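Long-range contacts in microcompartments protein (PDB 3NWG), which probably serves as a tandem-BMC-domain shell protein that helps build the protein coat of a bacterial microcompartment: residues I5-N11 with S67-I73; K35-P39 with I128-G134. All coordinates share one frame. Numbering follows the deposited sequence.

Contact 1 of 2, residues I5-N11 with S67-I73; sequences IGLVEVN and SVLDDFI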
# COMPACT_ATOMS: atom_id res chain seq x y z
N ILE A 5 24.20 -10.28 -16.34
CA ILE A 5 22.95 -9.51 -16.36
C ILE A 5 22.74 -8.89 -17.74
O ILE A 5 23.69 -8.38 -18.36
CB ILE A 5 22.90 -8.44 -15.23
CG1 ILE A 5 21.57 -7.68 -15.24
CG2 ILE A 5 24.06 -7.48 -15.37
CD1 ILE A 5 21.32 -6.86 -14.01
N GLY A 6 21.49 -8.95 -18.23
CA GLY A 6 21.12 -8.39 -19.52
C GLY A 6 19.97 -7.42 -19.40
O GLY A 6 19.06 -7.62 -18.59
N LEU A 7 20.02 -6.36 -20.20
CA LEU A 7 19.02 -5.31 -20.17
C LEU A 7 18.54 -4.97 -21.56
O LEU A 7 19.35 -4.71 -22.46
CB LEU A 7 19.59 -4.03 -19.55
CG LEU A 7 18.80 -2.75 -19.84
CD1 LEU A 7 17.68 -2.57 -18.83
CD2 LEU A 7 19.70 -1.54 -19.89
N VAL A 8 17.23 -4.93 -21.74
CA VAL A 8 16.68 -4.37 -22.95
C VAL A 8 15.76 -3.22 -22.56
O VAL A 8 14.91 -3.37 -21.66
CB VAL A 8 15.98 -5.46 -23.82
CG1 VAL A 8 15.24 -4.84 -24.98
CG2 VAL A 8 17.00 -6.44 -24.38
N GLU A 9 15.97 -2.07 -23.19
CA GLU A 9 15.07 -0.93 -23.07
C GLU A 9 14.27 -0.70 -24.36
O GLU A 9 14.84 -0.64 -25.45
CB GLU A 9 15.83 0.34 -22.69
CG GLU A 9 16.11 0.47 -21.18
CD GLU A 9 17.00 1.67 -20.86
OE1 GLU A 9 17.98 1.50 -20.09
OE2 GLU A 9 16.75 2.77 -21.39
N VAL A 10 12.95 -0.59 -24.22
CA VAL A 10 12.02 -0.56 -25.35
C VAL A 10 11.13 0.67 -25.25
O VAL A 10 10.74 1.09 -24.17
CB VAL A 10 11.11 -1.82 -25.38
CG1 VAL A 10 10.23 -1.83 -26.60
CG2 VAL A 10 11.93 -3.11 -25.34
N ASN A 11 10.80 1.23 -26.40
CA ASN A 11 9.94 2.39 -26.53
C ASN A 11 8.45 2.22 -26.16
O ASN A 11 7.79 3.19 -25.85
CB ASN A 11 10.01 2.84 -27.98
CG ASN A 11 9.91 4.32 -28.12
OD1 ASN A 11 10.08 5.08 -27.15
ND2 ASN A 11 9.66 4.77 -29.35
N SER A 67 11.97 -0.33 -31.90
CA SER A 67 11.58 0.34 -30.67
C SER A 67 12.54 -0.00 -29.53
O SER A 67 12.28 0.31 -28.37
CB SER A 67 10.12 0.03 -30.31
OG SER A 67 9.94 -1.32 -29.98
N VAL A 68 13.67 -0.63 -29.87
CA VAL A 68 14.73 -0.83 -28.89
C VAL A 68 15.46 0.50 -28.71
O VAL A 68 15.83 1.18 -29.68
CB VAL A 68 15.72 -1.94 -29.32
CG1 VAL A 68 16.76 -2.21 -28.21
CG2 VAL A 68 14.97 -3.22 -29.65
N LEU A 69 15.64 0.90 -27.46
CA LEU A 69 16.35 2.12 -27.18
C LEU A 69 17.76 1.79 -26.71
O LEU A 69 18.71 2.51 -27.04
CB LEU A 69 15.60 2.95 -26.14
CG LEU A 69 14.23 3.48 -26.55
CD1 LEU A 69 13.61 4.17 -25.37
CD2 LEU A 69 14.30 4.40 -27.77
N ASP A 70 17.87 0.68 -25.98
CA ASP A 70 19.16 0.21 -25.50
C ASP A 70 19.07 -1.28 -25.14
O ASP A 70 18.03 -1.77 -24.65
CB ASP A 70 19.60 1.04 -24.29
CG ASP A 70 21.11 0.94 -24.00
OD1 ASP A 70 21.91 0.57 -24.90
OD2 ASP A 70 21.49 1.27 -22.84
N ASP A 71 20.17 -1.99 -25.40
CA ASP A 71 20.38 -3.36 -24.93
C ASP A 71 21.79 -3.40 -24.37
O ASP A 71 22.68 -2.75 -24.90
CB ASP A 71 20.27 -4.34 -26.08
CG ASP A 71 21.23 -4.02 -27.23
OD1 ASP A 71 20.96 -3.06 -28.01
OD2 ASP A 71 22.26 -4.72 -27.37
N PHE A 72 21.97 -4.15 -23.29
CA PHE A 72 23.25 -4.18 -22.59
C PHE A 72 23.44 -5.51 -21.88
O PHE A 72 22.47 -6.11 -21.40
CB PHE A 72 23.31 -3.02 -21.59
CG PHE A 72 24.50 -3.07 -20.67
CD1 PHE A 72 25.76 -2.69 -21.11
CD2 PHE A 72 24.37 -3.54 -19.36
CE1 PHE A 72 26.87 -2.75 -20.28
CE2 PHE A 72 25.47 -3.61 -18.51
CZ PHE A 72 26.72 -3.22 -18.97
N ILE A 73 24.69 -5.96 -21.80
CA ILE A 73 25.05 -7.18 -21.07
C ILE A 73 26.33 -7.00 -20.25
O ILE A 73 27.35 -6.53 -20.77
CB ILE A 73 25.24 -8.39 -22.02
CG1 ILE A 73 23.90 -8.83 -22.62
CG2 ILE A 73 25.92 -9.57 -21.28
CD1 ILE A 73 24.05 -9.69 -23.83
O HOH W 1 20.76 1.96 -20.13

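Contact 2 of 2, residues K35-P39 with I128-G134; sequences KPVCP and IGMGIGG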
# COMPACT_ATOMS: atom_id res chain seq x y z
N LYS A 35 9.30 -3.56 -16.28
CA LYS A 35 8.45 -2.46 -15.84
C LYS A 35 8.57 -1.21 -16.71
O LYS A 35 9.61 -0.98 -17.32
CB LYS A 35 8.73 -2.12 -14.37
CG LYS A 35 10.11 -1.51 -14.09
CD LYS A 35 10.19 -1.03 -12.66
CE LYS A 35 11.26 0.01 -12.47
NZ LYS A 35 10.92 0.90 -11.32
N PRO A 36 7.49 -0.42 -16.78
CA PRO A 36 7.57 0.86 -17.46
C PRO A 36 8.40 1.82 -16.62
O PRO A 36 8.21 1.88 -15.41
CB PRO A 36 6.11 1.33 -17.49
CG PRO A 36 5.29 0.14 -17.17
CD PRO A 36 6.13 -0.70 -16.29
N VAL A 37 9.34 2.52 -17.25
CA VAL A 37 10.06 3.57 -16.54
C VAL A 37 9.68 4.93 -17.13
O VAL A 37 8.57 5.06 -17.68
CB VAL A 37 11.61 3.32 -16.42
CG1 VAL A 37 11.90 1.93 -15.84
CG2 VAL A 37 12.34 3.55 -17.74
N CYS A 38 10.56 5.93 -16.99
CA CYS A 38 10.32 7.28 -17.55
C CYS A 38 9.74 7.21 -18.97
O CYS A 38 9.91 6.17 -19.66
CB CYS A 38 11.60 8.13 -17.52
SG CYS A 38 12.65 8.08 -19.03
N PRO A 39 9.09 8.30 -19.44
CA PRO A 39 8.24 8.26 -20.64
C PRO A 39 8.99 7.83 -21.92
O PRO A 39 10.06 8.37 -22.21
CB PRO A 39 7.80 9.72 -20.78
CG PRO A 39 8.98 10.49 -20.27
CD PRO A 39 9.42 9.69 -19.07
N ILE A 128 16.33 1.55 -10.19
CA ILE A 128 16.11 1.71 -11.62
C ILE A 128 14.82 2.53 -11.82
O ILE A 128 13.83 2.29 -11.12
CB ILE A 128 16.00 0.31 -12.26
CG1 ILE A 128 17.32 -0.11 -12.90
CG2 ILE A 128 14.91 0.24 -13.31
CD1 ILE A 128 18.45 -0.33 -11.93
N GLY A 129 14.82 3.50 -12.73
CA GLY A 129 13.59 4.26 -13.00
C GLY A 129 13.69 5.74 -12.67
O GLY A 129 14.38 6.48 -13.39
N MSE A 130 12.98 6.22 -11.65
CA MSE A 130 11.91 5.49 -10.95
C MSE A 130 10.68 6.41 -10.91
O MSE A 130 9.91 6.41 -9.94
CB MSE A 130 12.28 5.11 -9.50
CG MSE A 130 13.76 5.27 -9.08
SE MSE A 130 14.41 7.10 -8.63
CE MSE A 130 13.06 7.67 -7.32
N GLY A 131 10.51 7.22 -11.96
CA GLY A 131 9.49 8.27 -11.99
C GLY A 131 9.99 9.62 -11.48
O GLY A 131 9.60 10.05 -10.38
N ILE A 132 10.84 10.31 -12.25
CA ILE A 132 11.35 9.86 -13.57
C ILE A 132 12.83 10.25 -13.79
O ILE A 132 13.74 9.69 -13.15
CB ILE A 132 10.40 10.27 -14.78
CG1 ILE A 132 9.78 11.67 -14.59
CG2 ILE A 132 9.30 9.23 -15.00
CD1 ILE A 132 10.19 12.69 -15.65
N GLY A 133 13.08 11.21 -14.70
CA GLY A 133 14.43 11.60 -15.11
C GLY A 133 15.13 10.54 -15.96
O GLY A 133 15.83 10.87 -16.93
N GLY A 134 14.90 9.27 -15.62
CA GLY A 134 15.65 8.13 -16.17
C GLY A 134 16.85 7.81 -15.28
O GLY A 134 17.59 6.83 -15.52

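Contact 1 of 2, residues I5-N11 with S67-I73
L7 lies beside F72 on one face of the sheet, its CD2 4.3 Å from F72 CB. Helix 105-117 of the second BMC domain covers part of this face, touching both F72 and E9. The two strands run antiparallel, 4.5 Å apart at closest approach, with axes at 170°. L7 and F72 form a hydrogen-bonded pair: L7 N donates to F72 O (2.7 Å) and F72 N to L7 O (2.8 Å). E9 N reaches D70 O at 2.5 Å. E9 O takes a firm bond from L69 N (2.7 Å) and a weak one from D70 N (3.3 Å). L69 and D70 thus share E9 in a classic beta bulge, after which N11 N binds S67 O at 2.6 Å. On the face of L7 and F72, E9 OE1 and D70 OD2, like charges 4.5 Å apart, accept hydrogen bonds from a common water. The opposite face carries V8, V10, V68 and I73, with V8 CG1 4.4 Å from V68 CG1; helix 50-64 packs on V8 and I73, and its K61 forms a salt bridge with D71. Strands 4-10 and 68-74, first and last of this domain, form the 1-4 end of the 2-3-1-4 BMC sheet.

Contact 2 of 2, residues K35-P39 with I128-G134
The CG2 methyl of I132 is pressed against the turn at C38, 3.4 Å from C38 CA and 3.6 Å from C38 CB, and it also reaches P39 CD at 4.1 Å. This is an interface between the tandem BMC domains: K35-P39 runs from the end of strand 29-36 into the loop before strand 42-48, and I128-G134 lies in the corresponding loop between strands 122-127 and 136-142, so equivalent loops meet. Neither strand pairing nor helix packing holds them; the fit is made by side chains against a folded loop. Residues 128-134 bend sharply, with cis peptides before M130 (a selenomethionine) and before I132. G129, G131, G133 and G134 all have positive phi, and at G129, G131 and G134 a CB would collide with the preceding carbonyl oxygen. The bend lays the backbone close to C38, whose CB is 4.0 Å from G134 N. P39 and I132 also pack across subunit boundaries, P39 on I132 of the second subunit and I132 on P39 of the third, which places this edge where three copies come together, consistent with the loops that border the central pore of BMC trimers.

Further along, V37 CG1 sits 4.0 Å from G129 CA and 4.3 Å from I128 CG2, while I43 on strand 42-48 touches both V37 and I128. At the polar margin the K35 chain extends past I128, CE 3.8 Å from I128 CG2, and delivers its ammonium to a backbone carbonyl: K35 NZ donates to I128 O at 3.2 Å.

In the fold
Both contacts reach the same first-domain sheet, from its two outermost strands: contact 1 binds strand 68-74 to the inner strand 4-10, while contact 2 starts from the end of strand 29-36. Their centres are 14 Å apart, and their nearest atoms, about 6 Å apart, do not touch. Both are partly buried, but contact 1 stays within one domain, covers about twice the area (624 against 314 Å²) and is dominated by backbone hydrogen bonding. Contact 2 joins the two domains through loops, with apolar side-chain packing and a single hydrogen bond. A neighbouring subunit reaches contact 1 at N11 alone, by a weak hydrogen bond, whereas contact 2 packs against two.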